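Local coordinates for outer membrane protein (Tpn50) (Borrelia burgdorferi, PDB 3OON) that probably anchors the outer membrane to the cell wall by binding peptidoglycan through its OmpA-like C-terminal domain, the part modelled here, at residues L15-F21 and K113-I119; I53-T57 and L69-A74. Where two conformers were deposited one is given. Residues are numbered along the deposited sequence.

Contact 1. Residues L15-F21 and K113-I119; sequences LSFDIEF and KNRRVEI. With SO4 (sulfate ion), chain B.
Strands 15-20 and 114-119 run antiparallel and twisted, their short axes 4.3 Å apart at closest and 139° between directions. L15-I119, F17-V117 and I19-R115 are hydrogen-bonded pairs; S16-E118, D18-R116 and E20-N114 are non-hydrogen-bonded. L15 N to I119 O is 2.7 Å and I119 N to L15 O 2.9 Å. F17 N to V117 O and V117 N to F17 O are both 3.2 Å. I19 N to R115 O is 3.0 Å and R115 N to I19 O 2.9 Å. F21 N donates to K113 O at 3.2 Å, and one water bridges F21 O (2.6 Å) and K113 O (2.9 Å). These are central strands of the OmpA C-terminal alpha/beta sheet, and the face bearing L15, F17, I19, V117 and I119 turns to helices 33-45 and 63-83. There the p rotamer of F17 brings CE1 to 3.6 Å from V117 CB and CZ to 3.8 Å from I119 CD1. The face with S16, D18, R116 and E118 is polar: R116 NH2 forms a salt bridge with E118 OE2 (3.0 Å), E118 OE1 is hydrogen-bonded to H56, and D18 has a salt bridge with K35 and a hydrogen bond with N1. R115 NE and NH2 hold sulfate O2 and O1 at 2.8 and 2.9 Å.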
loop_
_atom_site.group_PDB
_atom_site.type_symbol
_atom_site.label_atom_id
_atom_site.label_comp_id
_atom_site.label_asym_id
_atom_site.label_seq_id
_atom_site.Cartn_x
_atom_site.Cartn_y
_atom_site.Cartn_z
ATOM N N LEU A 15 -5.063 2.863 4.541
ATOM C CA LEU A 15 -4.568 3.310 3.247
ATOM C C LEU A 15 -4.448 4.824 3.311
ATOM O O LEU A 15 -5.453 5.535 3.393
ATOM C CB LEU A 15 -5.520 2.902 2.110
ATOM C CG LEU A 15 -6.053 1.463 2.050
ATOM C CD1 LEU A 15 -6.916 1.265 0.788
ATOM C CD2 LEU A 15 -4.909 0.474 2.078
ATOM N N SER A 16 -3.223 5.328 3.312
ATOM C CA SER A 16 -3.051 6.776 3.345
ATOM C C SER A 16 -2.450 7.258 2.032
ATOM O O SER A 16 -1.534 6.641 1.478
ATOM C CB SER A 16 -2.236 7.229 4.560
ATOM O OG SER A 16 -0.881 6.911 4.416
ATOM N N PHE A 17 -3.003 8.339 1.508
ATOM C CA PHE A 17 -2.613 8.830 0.204
ATOM C C PHE A 17 -2.996 10.295 0.105
ATOM O O PHE A 17 -3.596 10.850 1.026
ATOM C CB PHE A 17 -3.286 8.007 -0.908
ATOM C CG PHE A 17 -4.771 7.887 -0.757
ATOM C CD1 PHE A 17 -5.619 8.749 -1.427
ATOM C CD2 PHE A 17 -5.324 6.913 0.074
ATOM C CE1 PHE A 17 -7.015 8.649 -1.269
ATOM C CE2 PHE A 17 -6.703 6.804 0.239
ATOM C CZ PHE A 17 -7.551 7.674 -0.438
ATOM N N ASP A 18 -2.652 10.941 -0.998
ATOM C CA ASP A 18 -3.064 12.329 -1.175
ATOM C C ASP A 18 -3.686 12.559 -2.544
ATOM O O ASP A 18 -3.165 12.117 -3.574
ATOM C CB ASP A 18 -1.922 13.309 -0.901
ATOM C CG ASP A 18 -0.826 13.217 -1.928
ATOM O OD1 ASP A 18 -0.861 12.274 -2.736
ATOM O OD2 ASP A 18 0.069 14.089 -1.933
ATOM N N ILE A 19 -4.812 13.260 -2.520
ATOM C CA ILE A 19 -5.658 13.468 -3.689
ATOM C C ILE A 19 -5.678 14.953 -3.925
ATOM O O ILE A 19 -5.941 15.725 -2.996
ATOM C CB ILE A 19 -7.117 12.994 -3.427
ATOM C CG1 ILE A 19 -7.191 11.470 -3.254
ATOM C CG2 ILE A 19 -8.084 13.502 -4.527
ATOM C CD1 ILE A 19 -6.956 10.643 -4.531
ATOM N N GLU A 20 -5.399 15.358 -5.160
ATOM C CA GLU A 20 -5.503 16.754 -5.536
ATOM C C GLU A 20 -6.966 17.130 -5.670
ATOM O O GLU A 20 -7.705 16.514 -6.448
ATOM C CB GLU A 20 -4.767 17.016 -6.847
ATOM C CG GLU A 20 -3.263 16.931 -6.714
ATOM C CD GLU A 20 -2.515 17.562 -7.877
ATOM O OE1 GLU A 20 -2.945 18.618 -8.388
ATOM O OE2 GLU A 20 -1.477 16.997 -8.267
ATOM N N PHE A 21 -7.380 18.108 -4.869
ATOM C CA PHE A 21 -8.683 18.745 -4.993
ATOM C C PHE A 21 -8.459 20.158 -5.501
ATOM O O PHE A 21 -7.439 20.776 -5.198
ATOM C CB PHE A 21 -9.382 18.825 -3.630
ATOM C CG PHE A 21 -9.823 17.497 -3.090
ATOM C CD1 PHE A 21 -11.041 16.942 -3.476
ATOM C CD2 PHE A 21 -9.035 16.814 -2.176
ATOM C CE1 PHE A 21 -11.459 15.704 -2.960
ATOM C CE2 PHE A 21 -9.441 15.583 -1.657
ATOM C CZ PHE A 21 -10.651 15.028 -2.051
ATOM N N LYS A 113 -2.429 21.314 -4.563
ATOM C CA LYS A 113 -3.851 21.004 -4.384
ATOM C C LYS A 113 -4.016 19.733 -3.544
ATOM O O LYS A 113 -5.120 19.427 -3.067
ATOM C CB LYS A 113 -4.526 20.803 -5.743
ATOM C CG LYS A 113 -4.624 22.050 -6.622
ATOM C CD LYS A 113 -5.067 21.660 -8.033
ATOM C CE LYS A 113 -4.460 22.562 -9.113
ATOM N NZ LYS A 113 -4.970 23.965 -9.045
ATOM N N ASN A 114 -2.912 19.002 -3.374
ATOM C CA ASN A 114 -2.893 17.734 -2.634
ATOM C C ASN A 114 -3.376 17.822 -1.186
ATOM O O ASN A 114 -2.839 18.580 -0.379
ATOM C CB ASN A 114 -1.492 17.110 -2.661
ATOM C CG ASN A 114 -1.304 16.124 -3.802
ATOM O OD1 ASN A 114 -2.210 15.355 -4.146
ATOM N ND2 ASN A 114 -0.108 16.111 -4.371
ATOM N N ARG A 115 -4.383 17.012 -0.868
ATOM C CA ARG A 115 -4.922 16.924 0.483
ATOM C C ARG A 115 -4.980 15.466 0.945
ATOM O O ARG A 115 -5.232 14.552 0.149
ATOM C CB ARG A 115 -6.320 17.544 0.554
ATOM C CG ARG A 115 -6.374 19.043 0.293
ATOM C CD ARG A 115 -5.626 19.805 1.363
ATOM N NE ARG A 115 -5.638 21.248 1.117
ATOM C CZ ARG A 115 -4.740 21.904 0.379
ATOM N NH1 ARG A 115 -3.737 21.257 -0.218
ATOM N NH2 ARG A 115 -4.850 23.216 0.223
ATOM N N ARG A 116 -4.760 15.272 2.241
ATOM C CA ARG A 116 -4.690 13.955 2.841
ATOM C C ARG A 116 -6.069 13.311 2.906
ATOM O O ARG A 116 -7.052 13.952 3.297
ATOM C CB ARG A 116 -4.094 14.046 4.250
ATOM C CG ARG A 116 -2.619 14.492 4.300
ATOM C CD ARG A 116 -2.139 14.660 5.741
ATOM N NE ARG A 116 -2.767 13.674 6.628
ATOM C CZ ARG A 116 -3.590 13.961 7.637
ATOM N NH1 ARG A 116 -3.887 15.222 7.942
ATOM N NH2 ARG A 116 -4.100 12.972 8.356
ATOM N N VAL A 117 -6.123 12.044 2.497
ATOM C CA VAL A 117 -7.304 11.202 2.662
ATOM C C VAL A 117 -6.798 9.888 3.219
ATOM O O VAL A 117 -5.708 9.421 2.869
ATOM C CB VAL A 117 -8.078 10.932 1.333
ATOM C CG1 VAL A 117 -9.375 10.148 1.604
ATOM C CG2 VAL A 117 -8.433 12.206 0.617
ATOM N N GLU A 118 -7.578 9.298 4.109
ATOM C CA GLU A 118 -7.265 7.979 4.593
ATOM C C GLU A 118 -8.489 7.141 4.359
ATOM O O GLU A 118 -9.618 7.632 4.482
ATOM C CB GLU A 118 -6.918 7.984 6.080
ATOM C CG GLU A 118 -5.603 8.670 6.417
ATOM C CD GLU A 118 -5.801 10.125 6.795
ATOM O OE1 GLU A 118 -6.740 10.415 7.587
ATOM O OE2 GLU A 118 -5.021 10.971 6.297
ATOM N N ILE A 119 -8.256 5.887 4.001
ATOM C CA ILE A 119 -9.307 4.894 3.947
ATOM C C ILE A 119 -8.836 3.696 4.765
ATOM O O ILE A 119 -7.730 3.172 4.546
ATOM C CB ILE A 119 -9.605 4.453 2.513
ATOM C CG1 ILE A 119 -10.160 5.618 1.689
ATOM C CG2 ILE A 119 -10.605 3.288 2.516
ATOM C CD1 ILE A 119 -10.389 5.300 0.208
HETATM S S SO4 B . -8.239 23.560 2.297
HETATM O O1 SO4 B . -7.127 24.319 1.728
HETATM O O2 SO4 B . -7.830 22.185 2.552
HETATM O O3 SO4 B . -8.622 24.205 3.552
HETATM O O4 SO4 B . -9.362 23.606 1.367
HETATM O O HOH W 1 -6.905 21.643 -2.787
#

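Contact 2. Residues I53-T57 and L69-A74. With SO4 (sulfate ion), chain B.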
loop_
_atom_site.group_PDB
_atom_site.type_symbol
_atom_site.label_atom_id
_atom_site.label_comp_id
_atom_site.label_asym_id
_atom_site.label_seq_id
_atom_site.Cartn_x
_atom_site.Cartn_y
_atom_site.Cartn_z
ATOM N N ILE A 53 -13.730 6.330 5.573
ATOM C CA ILE A 53 -13.046 7.303 4.733
ATOM C C ILE A 53 -12.975 8.611 5.496
ATOM O O ILE A 53 -14.016 9.152 5.907
ATOM C CB ILE A 53 -13.758 7.551 3.388
ATOM C CG1 ILE A 53 -14.066 6.224 2.684
ATOM C CG2 ILE A 53 -12.903 8.492 2.509
ATOM C CD1 ILE A 53 -14.683 6.390 1.300
ATOM N N GLU A 54 -11.757 9.115 5.684
ATOM C CA GLU A 54 -11.518 10.300 6.510
ATOM C C GLU A 54 -10.925 11.428 5.682
ATOM O O GLU A 54 -9.910 11.233 4.989
ATOM C CB GLU A 54 -10.585 9.956 7.674
ATOM C CG GLU A 54 -11.136 8.871 8.592
ATOM C CD GLU A 54 -10.190 8.521 9.709
ATOM O OE1 GLU A 54 -9.360 7.600 9.526
ATOM O OE2 GLU A 54 -10.273 9.168 10.772
ATOM N N GLY A 55 -11.576 12.587 5.734
ATOM C CA GLY A 55 -11.193 13.754 4.942
ATOM C C GLY A 55 -10.564 14.830 5.805
ATOM O O GLY A 55 -10.786 14.876 7.029
ATOM N N HIS A 56 -9.784 15.698 5.163
ATOM C CA HIS A 56 -9.047 16.739 5.850
ATOM C C HIS A 56 -9.001 18.029 5.044
ATOM O O HIS A 56 -9.048 18.030 3.801
ATOM C CB HIS A 56 -7.601 16.297 6.146
ATOM C CG HIS A 56 -7.500 15.032 6.937
ATOM N ND1 HIS A 56 -7.393 15.018 8.311
ATOM C CD2 HIS A 56 -7.487 13.736 6.546
ATOM C CE1 HIS A 56 -7.320 13.769 8.733
ATOM N NE2 HIS A 56 -7.373 12.970 7.680
ATOM N N THR A 57 -8.920 19.130 5.779
ATOM C CA THR A 57 -8.638 20.429 5.205
ATOM C C THR A 57 -7.343 20.929 5.823
ATOM O O THR A 57 -6.848 20.352 6.792
ATOM C CB THR A 57 -9.754 21.443 5.505
ATOM O OG1 THR A 57 -10.040 21.423 6.908
ATOM C CG2 THR A 57 -11.019 21.097 4.746
ATOM N N LEU A 69 -16.473 20.796 4.602
ATOM C CA LEU A 69 -15.622 20.605 3.436
ATOM C C LEU A 69 -14.853 19.275 3.503
ATOM O O LEU A 69 -14.819 18.523 2.527
ATOM C CB LEU A 69 -14.674 21.795 3.251
ATOM C CG LEU A 69 -13.659 21.748 2.096
ATOM C CD1 LEU A 69 -14.330 21.585 0.715
ATOM C CD2 LEU A 69 -12.787 23.014 2.132
ATOM N N SER A 70 -14.262 18.986 4.662
ATOM C CA SER A 70 -13.467 17.787 4.827
ATOM C C SER A 70 -14.335 16.533 4.673
ATOM O O SER A 70 -13.890 15.553 4.073
ATOM C CB SER A 70 -12.744 17.807 6.179
ATOM O OG SER A 70 -13.652 17.596 7.246
ATOM N N GLU A 71 -15.564 16.580 5.190
ATOM C CA GLU A 71 -16.481 15.449 5.050
ATOM C C GLU A 71 -16.930 15.263 3.597
ATOM O O GLU A 71 -17.037 14.128 3.130
ATOM C CB GLU A 71 -17.694 15.536 5.994
ATOM C CG GLU A 71 -18.459 14.196 6.062
ATOM C CD GLU A 71 -19.756 14.265 6.841
ATOM O OE1 GLU A 71 -20.832 14.209 6.205
ATOM O OE2 GLU A 71 -19.701 14.352 8.085
ATOM N N LYS A 72 -17.172 16.366 2.889
ATOM C CA LYS A 72 -17.567 16.295 1.474
ATOM C C LYS A 72 -16.452 15.742 0.581
ATOM O O LYS A 72 -16.724 15.145 -0.466
ATOM C CB LYS A 72 -18.056 17.653 0.964
ATOM C CG LYS A 72 -19.231 18.219 1.768
ATOM C CD LYS A 72 -19.947 19.341 1.046
ATOM C CE LYS A 72 -21.035 18.795 0.131
ATOM N NZ LYS A 72 -21.917 19.867 -0.418
ATOM N N ARG A 73 -15.203 15.948 1.000
ATOM C CA ARG A 73 -14.043 15.352 0.327
ATOM C C ARG A 73 -14.029 13.829 0.495
ATOM O O ARG A 73 -13.850 13.111 -0.485
ATOM C CB ARG A 73 -12.730 15.971 0.826
ATOM C CG ARG A 73 -12.466 17.310 0.192
ATOM C CD ARG A 73 -11.227 17.986 0.739
ATOM N NE ARG A 73 -11.038 19.250 0.044
ATOM C CZ ARG A 73 -10.259 20.233 0.475
ATOM N NH1 ARG A 73 -9.584 20.101 1.605
ATOM N NH2 ARG A 73 -10.156 21.352 -0.222
ATOM N N ALA A 74 -14.236 13.353 1.723
ATOM C CA ALA A 74 -14.400 11.916 1.974
ATOM C C ALA A 74 -15.552 11.339 1.141
ATOM O O ALA A 74 -15.440 10.255 0.550
ATOM C CB ALA A 74 -14.631 11.659 3.469
HETATM S S SO4 B . -8.239 23.560 2.297
HETATM O O1 SO4 B . -7.127 24.319 1.728
HETATM O O2 SO4 B . -7.830 22.185 2.552
HETATM O O3 SO4 B . -8.622 24.205 3.552
HETATM O O4 SO4 B . -9.362 23.606 1.367
#
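This is a strand-on-helix contact inside a beta-alpha-beta unit: the end of strand 51-55 and the residues just after it lie against helix 63-83, which leads on to strand 92-96, the parallel neighbour of 51-55. The axes of 53-55 and 69-74 come within 6.4 Å, and their directions differ by 142°, so the helix runs back across the strand. Such closeness depends on small residues. G55 CA sits 3.4 Å from S70 O in a CA-H...O contact, and a beta carbon on G55 would clash with that oxygen. A74, one helical turn after S70, packs against I53, with its CB 3.7 Å from I53 CG2 and 3.6 Å from I53 O.

Past the strand, T57 CG2 packs 3.7 Å from L69 CD2 and 4.0 Å from S70 CB, while T57 OG1 turns to S99. S70 OG is likewise engaged elsewhere, with H67 and G98. H56 points away from the helix; its ring meets that of W97, and H56 NE2 is hydrogen-bonded to E118 OE1.

The polar link across the segments is R73. R73 NH1 donates to H56 O at 3.1 Å and to sulfate O2 at 2.9 Å, R73 NH2 reaches sulfate O4 at 2.9 Å, and R73 NE is held by S25 O. The sulfate probably came from the crystallisation liquor, but its capture shows that this corner of the fold can hold an anion. R73 lies in the LSxxRA sequence of the OmpA-like family, whose arginine binds a peptidoglycan carboxylate in relatives, so the sulfate probably marks the place of such a group.

In the fold
Strands 114-122 and 51-55 are neighbours in the sheet, so contact 1 and contact 2 share a seam, with centres 9 Å apart. E118 O and E54 N lie 2.9 Å apart in the backbone pairing of that seam, and E118 OE1 approaches H56 NE2 to 2.6 Å, a probable hydrogen bond. V117 CG1 also packs 3.6 Å from E54 O. The two meet again at the sulfate: R115 from 113-119 and R73 from 69-74 grip it together, R115 NE and R73 NH1 sharing its O2, and the backbone nitrogens of E58 and Q59 also hydrogen-bond to it. Segment 53-57 and helix 63-83 both fall in the chain between the two strands of contact 1.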